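Local coordinates for protein GH127 beta-L-arabinofuranoside (Geobacillus stearothermophilus, PDB 4QK0) that probably hydrolyses beta-L-arabinofuranosidic linkages in arabinose-containing sugars, as a glycoside hydrolase of family 127, at residues N57-A62 with I106-R111; W132-D137 with D229-A234; D451-K456 with P475-E480; R536-P541 with G548-Q553. All coordinates share one frame; numbering follows the deposited sequence. Where two conformers were deposited one is given.

From the N terminus, the four contacts follow one another in series: each closes before the next opens, so none nests in or crosses another. Interaction 1 closes a largely helical loop of 43 residues between helices 54-61 and 96-112. Interaction 2 then spans 91 residues, tying the loop ahead of helix 140-158 to helix 227-234. Both belong to the catalytic domain, with centres about 27 Å apart. Interaction 3 links the two ends of a short strand-rich excursion in the middle domain, and interaction 4 closes a beta hairpin in the C-terminal domain. Interactions 1 and 4, with centres about 52 Å apart, lie on opposite sides of the chain's centre.

Interaction 1 (N57-A62 with I106-R111); sequences NFRIAA and IELLGR
Helix 54-61 rests here against the C-terminal part of helix 96-112, two helices of the catalytic domain, whose short axis segments approach to 8.8 Å and cross at 43°. The meeting is apolar and led by two leucines. Leu109 carries CD2 over one face of the Phe58 ring, 3.4 Å from the ring centroid, a CH-pi contact in which the methyl lies somewhat toward the rim, nearest CE1 at 3.3 Å. Phe58 puts CG beside its own backbone N (chi1 -75°), which turns one ring face to that methyl. The clan to which this domain belongs has an (alpha/alpha)6-barrel fold; Leu119 and Val79 also touch the ring. Leu108, with CG anti to its backbone N (chi1 174°), reaches with its two methyls between Phe58 CB and Ala62 CB. Its CD2 lies 3.9 Å from Phe58 CB and also meets the aliphatic CG of Arg59, while CD1 lies 3.9 Å from Ala62 CB. Just past helix 54-61, Ala62 CB lies against the backbone carbonyl of Arg111, 3.8 Å from its O. The charged ends look elsewhere: Arg111 is salt-bridged to Glu64 and Arg59 to Glu56.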
loop_
_atom_site.group_PDB
_atom_site.type_symbol
_atom_site.label_atom_id
_atom_site.label_comp_id
_atom_site.label_asym_id
_atom_site.label_seq_id
_atom_site.Cartn_x
_atom_site.Cartn_y
_atom_site.Cartn_z
ATOM N N ASN A 57 11.077 -17.947 -32.738
ATOM C CA ASN A 57 9.860 -17.427 -33.367
ATOM C C ASN A 57 10.176 -16.855 -34.793
ATOM O O ASN A 57 9.360 -16.944 -35.655
ATOM C CB ASN A 57 9.210 -16.338 -32.519
ATOM C CG ASN A 57 8.516 -16.874 -31.254
ATOM O OD1 ASN A 57 8.102 -18.022 -31.176
ATOM N ND2 ASN A 57 8.341 -15.986 -30.284
ATOM N N PHE A 58 11.316 -16.202 -34.979
ATOM C CA PHE A 58 11.666 -15.642 -36.303
ATOM C C PHE A 58 12.068 -16.740 -37.270
ATOM O O PHE A 58 11.732 -16.688 -38.448
ATOM C CB PHE A 58 12.807 -14.641 -36.222
ATOM C CG PHE A 58 12.402 -13.319 -35.663
ATOM C CD1 PHE A 58 11.677 -12.414 -36.427
ATOM C CD2 PHE A 58 12.741 -12.979 -34.362
ATOM C CE1 PHE A 58 11.280 -11.197 -35.902
ATOM C CE2 PHE A 58 12.367 -11.764 -33.841
ATOM C CZ PHE A 58 11.621 -10.880 -34.590
ATOM N N ARG A 59 12.753 -17.762 -36.757
ATOM C CA ARG A 59 13.007 -18.936 -37.552
ATOM C C ARG A 59 11.734 -19.534 -38.087
ATOM O O ARG A 59 11.643 -19.852 -39.287
ATOM C CB ARG A 59 13.713 -19.995 -36.736
ATOM C CG ARG A 59 15.179 -19.746 -36.643
ATOM C CD ARG A 59 15.944 -21.038 -36.467
ATOM N NE ARG A 59 17.245 -20.632 -36.034
ATOM C CZ ARG A 59 17.588 -20.438 -34.767
ATOM N NH1 ARG A 59 16.734 -20.692 -33.773
ATOM N NH2 ARG A 59 18.807 -20.003 -34.508
ATOM N N ILE A 60 10.768 -19.766 -37.196
ATOM C CA ILE A 60 9.523 -20.375 -37.623
ATOM C C ILE A 60 8.898 -19.482 -38.661
ATOM O O ILE A 60 8.447 -19.925 -39.720
ATOM C CB ILE A 60 8.600 -20.612 -36.428
ATOM C CG1 ILE A 60 9.259 -21.631 -35.462
ATOM C CG2 ILE A 60 7.250 -21.113 -36.893
ATOM C CD1 ILE A 60 8.589 -21.729 -34.098
ATOM N N ALA A 61 8.893 -18.194 -38.383
ATOM C CA ALA A 61 8.234 -17.254 -39.287
ATOM C C ALA A 61 8.920 -17.220 -40.649
ATOM O O ALA A 61 8.290 -16.914 -41.620
ATOM C CB ALA A 61 8.196 -15.849 -38.665
ATOM N N ALA A 62 10.223 -17.463 -40.691
ATOM C CA ALA A 62 10.959 -17.444 -41.957
ATOM C C ALA A 62 10.811 -18.770 -42.662
ATOM O O ALA A 62 11.349 -18.963 -43.725
ATOM C CB ALA A 62 12.414 -17.180 -41.711
ATOM N N ILE A 106 19.981 -10.313 -38.410
ATOM C CA ILE A 106 19.389 -9.357 -39.326
ATOM C C ILE A 106 18.913 -10.031 -40.591
ATOM O O ILE A 106 17.817 -9.729 -41.094
ATOM C CB ILE A 106 20.385 -8.211 -39.612
ATOM C CG1 ILE A 106 20.500 -7.311 -38.396
ATOM C CG2 ILE A 106 19.937 -7.381 -40.800
ATOM C CD1 ILE A 106 21.704 -6.397 -38.379
ATOM N N GLU A 107 19.704 -10.970 -41.118
ATOM C CA GLU A 107 19.291 -11.660 -42.368
ATOM C C GLU A 107 18.087 -12.532 -42.107
ATOM O O GLU A 107 17.191 -12.644 -42.936
ATOM C CB GLU A 107 20.451 -12.461 -42.971
ATOM C CG GLU A 107 21.608 -11.616 -43.582
ATOM C CD GLU A 107 21.183 -10.620 -44.687
ATOM O OE1 GLU A 107 20.209 -10.893 -45.440
ATOM O OE2 GLU A 107 21.829 -9.559 -44.842
ATOM N N LEU A 108 18.049 -13.112 -40.909
ATOM C CA LEU A 108 16.883 -13.864 -40.464
ATOM C C LEU A 108 15.645 -12.990 -40.376
ATOM O O LEU A 108 14.580 -13.342 -40.884
ATOM C CB LEU A 108 17.161 -14.530 -39.128
ATOM C CG LEU A 108 15.980 -15.232 -38.474
ATOM C CD1 LEU A 108 15.420 -16.318 -39.355
ATOM C CD2 LEU A 108 16.439 -15.831 -37.146
ATOM N N LEU A 109 15.769 -11.827 -39.781
ATOM C CA LEU A 109 14.636 -10.904 -39.815
ATOM C C LEU A 109 14.186 -10.647 -41.249
ATOM O O LEU A 109 12.983 -10.673 -41.532
ATOM C CB LEU A 109 14.983 -9.568 -39.161
ATOM C CG LEU A 109 15.392 -9.634 -37.700
ATOM C CD1 LEU A 109 15.706 -8.245 -37.163
ATOM C CD2 LEU A 109 14.316 -10.259 -36.839
ATOM N N GLY A 110 15.154 -10.357 -42.138
ATOM C CA GLY A 110 14.852 -10.130 -43.565
ATOM C C GLY A 110 14.116 -11.301 -44.201
ATOM O O GLY A 110 13.180 -11.098 -44.977
ATOM N N ARG A 111 14.444 -12.534 -43.806
ATOM C CA ARG A 111 13.664 -13.705 -44.325
ATOM C C ARG A 111 12.327 -13.899 -43.651
ATOM O O ARG A 111 11.457 -14.478 -44.233
ATOM C CB ARG A 111 14.503 -14.995 -44.243
ATOM C CG ARG A 111 15.815 -14.887 -45.049
ATOM C CD ARG A 111 16.572 -16.222 -45.146
ATOM N NE ARG A 111 16.945 -16.834 -43.855
ATOM C CZ ARG A 111 18.023 -16.516 -43.130
ATOM N NH1 ARG A 111 18.871 -15.586 -43.536
ATOM N NH2 ARG A 111 18.248 -17.107 -41.972
#

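Interaction 2 (W132-D137 with D229-A234)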
loop_
_atom_site.group_PDB
_atom_site.type_symbol
_atom_site.label_atom_id
_atom_site.label_comp_id
_atom_site.label_asym_id
_atom_site.label_seq_id
_atom_site.Cartn_x
_atom_site.Cartn_y
_atom_site.Cartn_z
ATOM N N TRP A 132 -3.262 -6.038 -36.972
ATOM C CA TRP A 132 -3.882 -4.738 -36.793
ATOM C C TRP A 132 -5.293 -4.732 -36.198
ATOM O O TRP A 132 -6.011 -3.767 -36.366
ATOM C CB TRP A 132 -3.931 -3.989 -38.141
ATOM C CG TRP A 132 -2.644 -3.923 -38.976
ATOM C CD1 TRP A 132 -2.540 -4.161 -40.317
ATOM C CD2 TRP A 132 -1.333 -3.531 -38.531
ATOM N NE1 TRP A 132 -1.225 -3.938 -40.748
ATOM C CE2 TRP A 132 -0.477 -3.538 -39.669
ATOM C CE3 TRP A 132 -0.794 -3.172 -37.290
ATOM C CZ2 TRP A 132 0.875 -3.194 -39.586
ATOM C CZ3 TRP A 132 0.563 -2.837 -37.207
ATOM C CH2 TRP A 132 1.387 -2.866 -38.349
HETATM N N MSE A 133 -5.697 -5.774 -35.508
HETATM C CA MSE A 133 -7.034 -5.807 -34.910
HETATM C C MSE A 133 -7.017 -5.521 -33.410
HETATM O O MSE A 133 -8.055 -5.340 -32.797
HETATM C CB MSE A 133 -7.719 -7.152 -35.200
HETATM C CG MSE A 133 -7.955 -7.402 -36.700
HETATM SE SE MSE A 133 -9.206 -6.139 -37.569
HETATM C CE MSE A 133 -8.101 -5.135 -38.838
ATOM N N ASN A 134 -5.835 -5.489 -32.795
ATOM C CA ASN A 134 -5.702 -5.159 -31.377
ATOM C C ASN A 134 -4.432 -4.386 -31.081
ATOM O O ASN A 134 -3.468 -4.864 -30.466
ATOM C CB ASN A 134 -5.798 -6.399 -30.469
ATOM C CG ASN A 134 -6.018 -6.009 -29.006
ATOM O OD1 ASN A 134 -5.785 -4.862 -28.597
ATOM N ND2 ASN A 134 -6.471 -6.963 -28.217
ATOM N N LEU A 135 -4.485 -3.130 -31.494
ATOM C CA LEU A 135 -3.411 -2.166 -31.236
ATOM C C LEU A 135 -3.362 -1.767 -29.786
ATOM O O LEU A 135 -2.314 -1.362 -29.293
ATOM C CB LEU A 135 -3.615 -0.907 -32.114
ATOM C CG LEU A 135 -3.108 -0.955 -33.582
ATOM C CD1 LEU A 135 -1.605 -1.034 -33.590
ATOM C CD2 LEU A 135 -3.690 -2.134 -34.354
ATOM N N ARG A 136 -4.493 -1.824 -29.109
ATOM C CA ARG A 136 -4.543 -1.437 -27.684
ATOM C C ARG A 136 -3.606 -2.323 -26.859
ATOM O O ARG A 136 -2.900 -1.823 -26.008
ATOM C CB ARG A 136 -5.955 -1.568 -27.126
ATOM C CG ARG A 136 -6.095 -0.935 -25.754
ATOM C CD ARG A 136 -7.408 -1.328 -25.081
ATOM N NE ARG A 136 -7.445 -2.746 -24.853
ATOM C CZ ARG A 136 -8.540 -3.450 -24.594
ATOM N NH1 ARG A 136 -9.710 -2.845 -24.534
ATOM N NH2 ARG A 136 -8.458 -4.789 -24.434
ATOM N N ASP A 137 -3.563 -3.615 -27.178
ATOM C CA ASP A 137 -2.832 -4.576 -26.360
ATOM C C ASP A 137 -1.662 -5.262 -27.016
ATOM O O ASP A 137 -0.733 -5.626 -26.309
ATOM C CB ASP A 137 -3.769 -5.724 -25.902
ATOM C CG ASP A 137 -4.979 -5.223 -25.117
ATOM O OD1 ASP A 137 -4.897 -4.151 -24.473
ATOM O OD2 ASP A 137 -6.007 -5.914 -25.169
ATOM N N ASP A 229 -12.029 2.076 -28.645
ATOM C CA ASP A 229 -13.428 1.589 -28.542
ATOM C C ASP A 229 -13.890 0.984 -29.850
ATOM O O ASP A 229 -14.583 -0.017 -29.856
ATOM C CB ASP A 229 -14.392 2.715 -28.114
ATOM C CG ASP A 229 -14.319 3.028 -26.633
ATOM O OD1 ASP A 229 -13.780 2.210 -25.849
ATOM O OD2 ASP A 229 -14.761 4.131 -26.247
ATOM N N GLN A 230 -13.491 1.585 -30.964
ATOM C CA GLN A 230 -13.890 1.068 -32.280
ATOM C C GLN A 230 -13.314 -0.305 -32.498
ATOM O O GLN A 230 -14.037 -1.198 -32.897
ATOM C CB GLN A 230 -13.474 2.021 -33.414
ATOM C CG GLN A 230 -14.122 3.410 -33.331
ATOM C CD GLN A 230 -13.550 4.424 -34.321
ATOM O OE1 GLN A 230 -12.341 4.499 -34.562
ATOM N NE2 GLN A 230 -14.432 5.236 -34.875
ATOM N N GLU A 231 -12.016 -0.502 -32.256
ATOM C CA GLU A 231 -11.449 -1.849 -32.512
ATOM C C GLU A 231 -11.953 -2.893 -31.529
ATOM O O GLU A 231 -12.142 -4.065 -31.886
ATOM C CB GLU A 231 -9.904 -1.853 -32.584
ATOM C CG GLU A 231 -9.172 -1.309 -31.379
ATOM C CD GLU A 231 -7.742 -1.828 -31.257
ATOM O OE1 GLU A 231 -7.309 -2.066 -30.108
ATOM O OE2 GLU A 231 -7.037 -1.984 -32.298
ATOM N N LYS A 232 -12.184 -2.453 -30.307
ATOM C CA LYS A 232 -12.763 -3.302 -29.255
ATOM C C LYS A 232 -14.126 -3.839 -29.669
ATOM O O LYS A 232 -14.385 -5.027 -29.624
ATOM C CB LYS A 232 -12.876 -2.466 -27.979
ATOM C CG LYS A 232 -13.771 -2.986 -26.889
ATOM C CD LYS A 232 -13.463 -2.351 -25.516
ATOM C CE LYS A 232 -14.547 -1.431 -25.011
ATOM N NZ LYS A 232 -14.641 -1.512 -23.524
ATOM N N GLU A 233 -15.003 -2.938 -30.047
ATOM C CA GLU A 233 -16.318 -3.265 -30.626
ATOM C C GLU A 233 -16.205 -4.279 -31.783
ATOM O O GLU A 233 -16.853 -5.305 -31.768
ATOM C CB GLU A 233 -16.953 -1.934 -31.078
ATOM C CG GLU A 233 -18.109 -2.009 -32.068
ATOM C CD GLU A 233 -19.456 -2.130 -31.395
ATOM O OE1 GLU A 233 -19.498 -2.622 -30.239
ATOM O OE2 GLU A 233 -20.457 -1.744 -32.036
ATOM N N ALA A 234 -15.342 -4.003 -32.762
ATOM C CA ALA A 234 -15.100 -4.920 -33.882
ATOM C C ALA A 234 -14.591 -6.318 -33.462
ATOM O O ALA A 234 -14.819 -7.270 -34.180
ATOM C CB ALA A 234 -14.130 -4.301 -34.881
HETATM O O HOH W 1 -10.561 -4.999 -33.997
#
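Loop 132-137 passes the helical segment 229-234 with Met133 CA 6.4 Å from Glu231 CA, and it presents the consecutive backbone amides of Leu135 and Arg136 to one helix side chain. That side chain is Glu231. Its CG takes the crowded position between the backbone N and the carbonyl carbon (chi1 57°), and the chain runs extended beyond it, so that the carboxylate arrives end-on at the loop. OE2 accepts from Leu135 N at 2.9 Å and OE1 from Arg136 N at 3.0 Å, each oxygen using its syn lone pair; having both oxygens engaged fixes the rotation of the group. OE1 is also salt-bridged to Arg235, which would probably favour the ionised form. A water donates to both Met133 O and Glu231 O, joining the two backbones.

Within the loop, Asn134, CG anti to its backbone N, turns OD1 onto Asp137 N at 2.9 Å, the donor standing above the carbonyl plane. Arg136 bends at chi3 and grips Asp137 side-on, NE to OD1 and NH2 to OD2, the latter a 2.8 Å salt bridge; Asn134 ND2 gives OD2 a second donor. NH1 of Arg136 turns instead to Glu237, while Lys232 CD lies at the edge of the guanidinium. The Asn134 bond to the amide three residues on is an Asx motif, and Glu231 clamps the loop ahead of helix 140-158 to helix 227-234 within the catalytic domain.

Interaction 3 (D451-K456 with P475-E480)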
loop_
_atom_site.group_PDB
_atom_site.type_symbol
_atom_site.label_atom_id
_atom_site.label_comp_id
_atom_site.label_asym_id
_atom_site.label_seq_id
_atom_site.Cartn_x
_atom_site.Cartn_y
_atom_site.Cartn_z
ATOM N N ASP A 451 31.952 25.467 -36.758
ATOM C CA ASP A 451 32.168 26.485 -37.800
ATOM C C ASP A 451 33.093 25.900 -38.898
ATOM O O ASP A 451 34.091 26.510 -39.306
ATOM C CB ASP A 451 32.726 27.789 -37.165
ATOM C CG ASP A 451 32.118 29.059 -37.767
ATOM O OD1 ASP A 451 30.889 29.088 -37.962
ATOM O OD2 ASP A 451 32.858 30.041 -38.025
ATOM N N GLY A 452 32.729 24.687 -39.338
ATOM C CA GLY A 452 33.425 23.948 -40.395
ATOM C C GLY A 452 34.837 23.516 -40.076
ATOM O O GLY A 452 35.554 23.035 -40.936
ATOM N N ARG A 453 35.231 23.653 -38.823
ATOM C CA ARG A 453 36.596 23.368 -38.429
ATOM C C ARG A 453 36.656 22.239 -37.403
ATOM O O ARG A 453 35.813 22.144 -36.483
ATOM C CB ARG A 453 37.162 24.634 -37.814
ATOM C CG ARG A 453 38.602 24.579 -37.299
ATOM C CD ARG A 453 38.687 25.435 -36.065
ATOM N NE ARG A 453 37.713 26.495 -36.319
ATOM C CZ ARG A 453 36.948 27.047 -35.407
ATOM N NH1 ARG A 453 36.050 27.984 -35.738
ATOM N NH2 ARG A 453 37.102 26.652 -34.166
ATOM N N SER A 454 37.704 21.447 -37.519
ATOM C CA SER A 454 37.905 20.332 -36.649
ATOM C C SER A 454 38.416 20.709 -35.240
ATOM O O SER A 454 39.408 21.427 -35.106
ATOM C CB SER A 454 38.884 19.385 -37.299
ATOM O OG SER A 454 39.299 18.426 -36.363
ATOM N N VAL A 455 37.717 20.228 -34.195
ATOM C CA VAL A 455 38.052 20.577 -32.804
ATOM C C VAL A 455 38.029 19.359 -31.904
ATOM O O VAL A 455 37.069 18.590 -31.911
ATOM C CB VAL A 455 37.077 21.607 -32.201
ATOM C CG1 VAL A 455 37.520 22.012 -30.806
ATOM C CG2 VAL A 455 36.985 22.821 -33.091
ATOM N N LYS A 456 39.087 19.216 -31.129
ATOM C CA LYS A 456 39.235 18.137 -30.211
ATOM C C LYS A 456 39.051 18.688 -28.783
ATOM O O LYS A 456 39.693 19.658 -28.365
ATOM C CB LYS A 456 40.602 17.500 -30.397
ATOM C CG LYS A 456 40.659 16.039 -30.028
ATOM C CD LYS A 456 41.084 15.870 -28.584
ATOM C CE LYS A 456 41.111 14.404 -28.150
ATOM N NZ LYS A 456 42.454 13.764 -28.286
ATOM N N PRO A 475 41.509 23.281 -31.086
ATOM C CA PRO A 475 41.062 23.400 -32.467
ATOM C C PRO A 475 42.237 23.163 -33.426
ATOM O O PRO A 475 43.388 23.400 -33.069
ATOM C CB PRO A 475 40.519 24.822 -32.552
ATOM C CG PRO A 475 41.040 25.548 -31.391
ATOM C CD PRO A 475 41.683 24.584 -30.436
ATOM N N GLU A 476 41.947 22.637 -34.611
ATOM C CA GLU A 476 42.986 22.375 -35.614
ATOM C C GLU A 476 43.755 23.683 -35.918
ATOM O O GLU A 476 44.966 23.723 -35.847
ATOM C CB GLU A 476 42.382 21.816 -36.880
ATOM C CG GLU A 476 43.307 20.846 -37.591
ATOM C CD GLU A 476 42.937 20.628 -39.064
ATOM O OE1 GLU A 476 41.727 20.735 -39.421
ATOM O OE2 GLU A 476 43.873 20.342 -39.862
ATOM N N SER A 477 43.037 24.766 -36.156
ATOM C CA SER A 477 43.625 26.101 -36.097
ATOM C C SER A 477 42.755 27.027 -35.236
ATOM O O SER A 477 41.553 26.813 -35.074
ATOM C CB SER A 477 43.753 26.672 -37.525
ATOM O OG SER A 477 42.443 26.820 -38.080
ATOM N N ALA A 478 43.346 28.110 -34.746
ATOM C CA ALA A 478 42.646 28.992 -33.824
ATOM C C ALA A 478 41.348 29.529 -34.396
ATOM O O ALA A 478 41.253 29.762 -35.603
ATOM C CB ALA A 478 43.540 30.106 -33.390
ATOM N N GLY A 479 40.344 29.719 -33.524
ATOM C CA GLY A 479 39.015 30.193 -33.953
ATOM C C GLY A 479 37.985 30.463 -32.835
ATOM O O GLY A 479 38.078 29.918 -31.744
ATOM N N GLU A 480 37.052 31.365 -33.133
ATOM C CA GLU A 480 36.069 31.833 -32.220
ATOM C C GLU A 480 34.879 30.875 -32.266
ATOM O O GLU A 480 34.352 30.588 -33.323
ATOM C CB GLU A 480 35.631 33.238 -32.593
ATOM C CG GLU A 480 34.694 33.915 -31.612
ATOM C CD GLU A 480 34.125 35.222 -32.148
ATOM O OE1 GLU A 480 34.432 35.602 -33.309
ATOM O OE2 GLU A 480 33.352 35.865 -31.398
#
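One backbone hydrogen bond ties the two segments: Glu476 N gives to Ser454 O at 2.9 Å, nearly along the C=O axis. Ser454 OG is hydrogen-bonded to Gln447. Beside the backbone bond Val455 and Pro475 form an antiparallel non-hydrogen-bonded pair whose CA atoms are 4.1 Å apart.

The apolar part is this same pair. Val455 places CG1 anti to its backbone N (chi1 -176°), so both methyls lean on the proline: CG2 is 4.1 Å from Pro475 CB, the two side chains lying side by side on the face that Phe481 also touches. An alanine in place of Val455 would lose both methyls and would probably loosen the packing on Pro475 and Phe481.

The remaining contacts are of van der Waals kind. Arg453, poorly ordered, bends at chi2 and chi3 and runs alongside Pro475, its CD 4.0 Å from Pro475 CB and 3.3 Å from Ser477 O. Gly479 CA stands 3.9 Å above the guanidinium plane, offset toward its rim; a CB on Gly479 would collide with Arg453 CZ, so the close approach depends on glycine. Glu476, extended beyond CG, brings OE1 to Ser454 CB at 3.8 Å.

Strand 453-461 lies between strands 444-450 and 468-475 in an antiparallel sheet that strand 15-18 also joins, and the turn after 475 carries the chain over Arg453 into strand 479-486, which belongs to another sheet.

Interaction 4 (R536-P541 with G548-Q553); sequences RIKAHP and GKVALQ
Lys538 NZ is the best-held polar atom, gripped by three partners: Lys549 O at 2.7 Å, a water at 3.1 Å and, as a salt bridge, Glu647 OE1. The side chain bends at chi2 and chi3 to fold back over the neighbouring strand, and NZ comes in from above the Lys549 carbonyl plane. The same water accepts from Gly548 N, so the ammonium also reaches the start of that strand through water. A second water accepts from Ala539 N and donates to Lys549 O, giving this carbonyl two donors. A methionine here would lose the charge and its three bonds, and would probably leave Glu647 less well balanced and take one donor from the Lys549 carbonyl.

Further along the hairpin the backbone takes over. Ile537 and Ala551 form an antiparallel hydrogen-bonded pair: Ile537 N reaches Ala551 O at 2.7 Å, nearly straight at 173°, and Ala551 N returns to Ile537 O at 3.0 Å. On one face Val550 CG2 packs on Arg536 CB at 3.6 Å, with Arg536 and Leu552 side by side; NH2 of Arg536 bonds to the carbonyls of Pro576 and Ala579. On the other, Ile537 CG1 lies 3.7 Å from Gln553 CB.

Lys538 and Ala539 also pair with an antiparallel strand of the second subunit, so the sheet runs on across the interface. The carboxylate of Glu647 and the carbonyl of Lys549 would probably favour the protonated amine on this buried side chain, next to the interface.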
loop_
_atom_site.group_PDB
_atom_site.type_symbol
_atom_site.label_atom_id
_atom_site.label_comp_id
_atom_site.label_asym_id
_atom_site.label_seq_id
_atom_site.Cartn_x
_atom_site.Cartn_y
_atom_site.Cartn_z
ATOM N N ARG A 536 21.814 17.976 2.993
ATOM C CA ARG A 536 20.585 17.433 3.550
ATOM C C ARG A 536 19.446 17.900 2.657
ATOM O O ARG A 536 19.143 19.086 2.627
ATOM C CB ARG A 536 20.364 17.985 4.966
ATOM C CG ARG A 536 21.175 17.311 6.079
ATOM C CD ARG A 536 20.813 17.976 7.428
ATOM N NE ARG A 536 21.318 17.308 8.614
ATOM C CZ ARG A 536 22.597 17.330 9.009
ATOM N NH1 ARG A 536 23.534 18.002 8.317
ATOM N NH2 ARG A 536 22.957 16.669 10.100
ATOM N N ILE A 537 18.825 17.002 1.920
ATOM C CA ILE A 537 17.779 17.402 1.010
ATOM C C ILE A 537 16.400 17.262 1.679
ATOM O O ILE A 537 16.097 16.213 2.278
ATOM C CB ILE A 537 17.833 16.535 -0.251
ATOM C CG1 ILE A 537 19.248 16.591 -0.903
ATOM C CG2 ILE A 537 16.783 16.981 -1.245
ATOM C CD1 ILE A 537 19.717 17.986 -1.286
ATOM N N LYS A 538 15.571 18.286 1.532
ATOM C CA LYS A 538 14.204 18.272 1.981
ATOM C C LYS A 538 13.215 18.258 0.832
ATOM O O LYS A 538 13.442 18.894 -0.191
ATOM C CB LYS A 538 13.924 19.510 2.815
ATOM C CG LYS A 538 14.727 19.595 4.092
ATOM C CD LYS A 538 14.381 18.547 5.154
ATOM C CE LYS A 538 12.878 18.561 5.507
ATOM N NZ LYS A 538 12.445 17.559 6.505
ATOM N N ALA A 539 12.128 17.517 0.991
ATOM C CA ALA A 539 11.091 17.500 -0.016
ATOM C C ALA A 539 10.048 18.546 0.276
ATOM O O ALA A 539 9.834 18.938 1.427
ATOM C CB ALA A 539 10.430 16.176 -0.116
ATOM N N HIS A 540 9.426 19.051 -0.779
ATOM C CA HIS A 540 8.380 20.054 -0.655
ATOM C C HIS A 540 7.392 19.533 0.424
ATOM O O HIS A 540 7.121 18.309 0.491
ATOM C CB HIS A 540 7.680 20.145 -1.995
ATOM C CG HIS A 540 6.728 21.256 -2.104
ATOM N ND1 HIS A 540 5.545 21.276 -1.416
ATOM C CD2 HIS A 540 6.740 22.368 -2.876
ATOM C CE1 HIS A 540 4.865 22.361 -1.741
ATOM N NE2 HIS A 540 5.563 23.033 -2.639
ATOM N N PRO A 541 6.834 20.429 1.247
ATOM C CA PRO A 541 5.970 19.983 2.359
ATOM C C PRO A 541 4.725 19.278 1.937
ATOM O O PRO A 541 4.156 18.606 2.726
ATOM C CB PRO A 541 5.643 21.270 3.090
ATOM C CG PRO A 541 6.808 22.135 2.815
ATOM C CD PRO A 541 7.230 21.830 1.403
ATOM N N GLY A 548 8.970 15.429 7.971
ATOM C CA GLY A 548 9.910 15.060 9.020
ATOM C C GLY A 548 11.114 14.224 8.610
ATOM O O GLY A 548 11.788 13.642 9.474
ATOM N N LYS A 549 11.362 14.115 7.310
ATOM C CA LYS A 549 12.446 13.282 6.819
ATOM C C LYS A 549 13.400 14.055 5.978
ATOM O O LYS A 549 13.052 15.088 5.470
ATOM C CB LYS A 549 11.942 12.117 6.034
ATOM C CG LYS A 549 10.989 11.235 6.791
ATOM C CD LYS A 549 10.777 10.000 5.920
ATOM C CE LYS A 549 9.551 9.200 6.278
ATOM N NZ LYS A 549 9.840 8.389 7.469
ATOM N N VAL A 550 14.605 13.514 5.816
ATOM C CA VAL A 550 15.692 14.174 5.118
ATOM C C VAL A 550 16.468 13.112 4.355
ATOM O O VAL A 550 16.485 11.945 4.759
ATOM C CB VAL A 550 16.577 14.911 6.122
ATOM C CG1 VAL A 550 17.340 13.943 6.982
ATOM C CG2 VAL A 550 17.557 15.832 5.442
ATOM N N ALA A 551 17.018 13.497 3.200
ATOM C CA ALA A 551 17.813 12.598 2.365
ATOM C C ALA A 551 19.167 13.187 2.277
ATOM O O ALA A 551 19.346 14.410 2.242
ATOM C CB ALA A 551 17.213 12.429 0.981
ATOM N N LEU A 552 20.158 12.325 2.196
ATOM C CA LEU A 552 21.515 12.824 1.963
ATOM C C LEU A 552 21.917 12.742 0.487
ATOM O O LEU A 552 21.601 11.786 -0.215
ATOM C CB LEU A 552 22.499 12.014 2.776
ATOM C CG LEU A 552 22.215 12.097 4.264
ATOM C CD1 LEU A 552 23.183 11.229 5.004
ATOM C CD2 LEU A 552 22.301 13.514 4.805
ATOM N N GLN A 553 22.578 13.795 0.019
ATOM C CA GLN A 553 23.052 13.865 -1.345
ATOM C C GLN A 553 24.421 14.559 -1.388
ATOM O O GLN A 553 24.665 15.550 -0.707
ATOM C CB GLN A 553 22.062 14.612 -2.232
ATOM C CG GLN A 553 22.450 14.583 -3.702
ATOM C CD GLN A 553 21.430 15.157 -4.669
ATOM O OE1 GLN A 553 20.231 15.097 -4.431
ATOM N NE2 GLN A 553 21.913 15.609 -5.829
HETATM O O HOH W 2 9.380 17.915 7.015
HETATM O O HOH W 3 11.325 16.203 3.530
#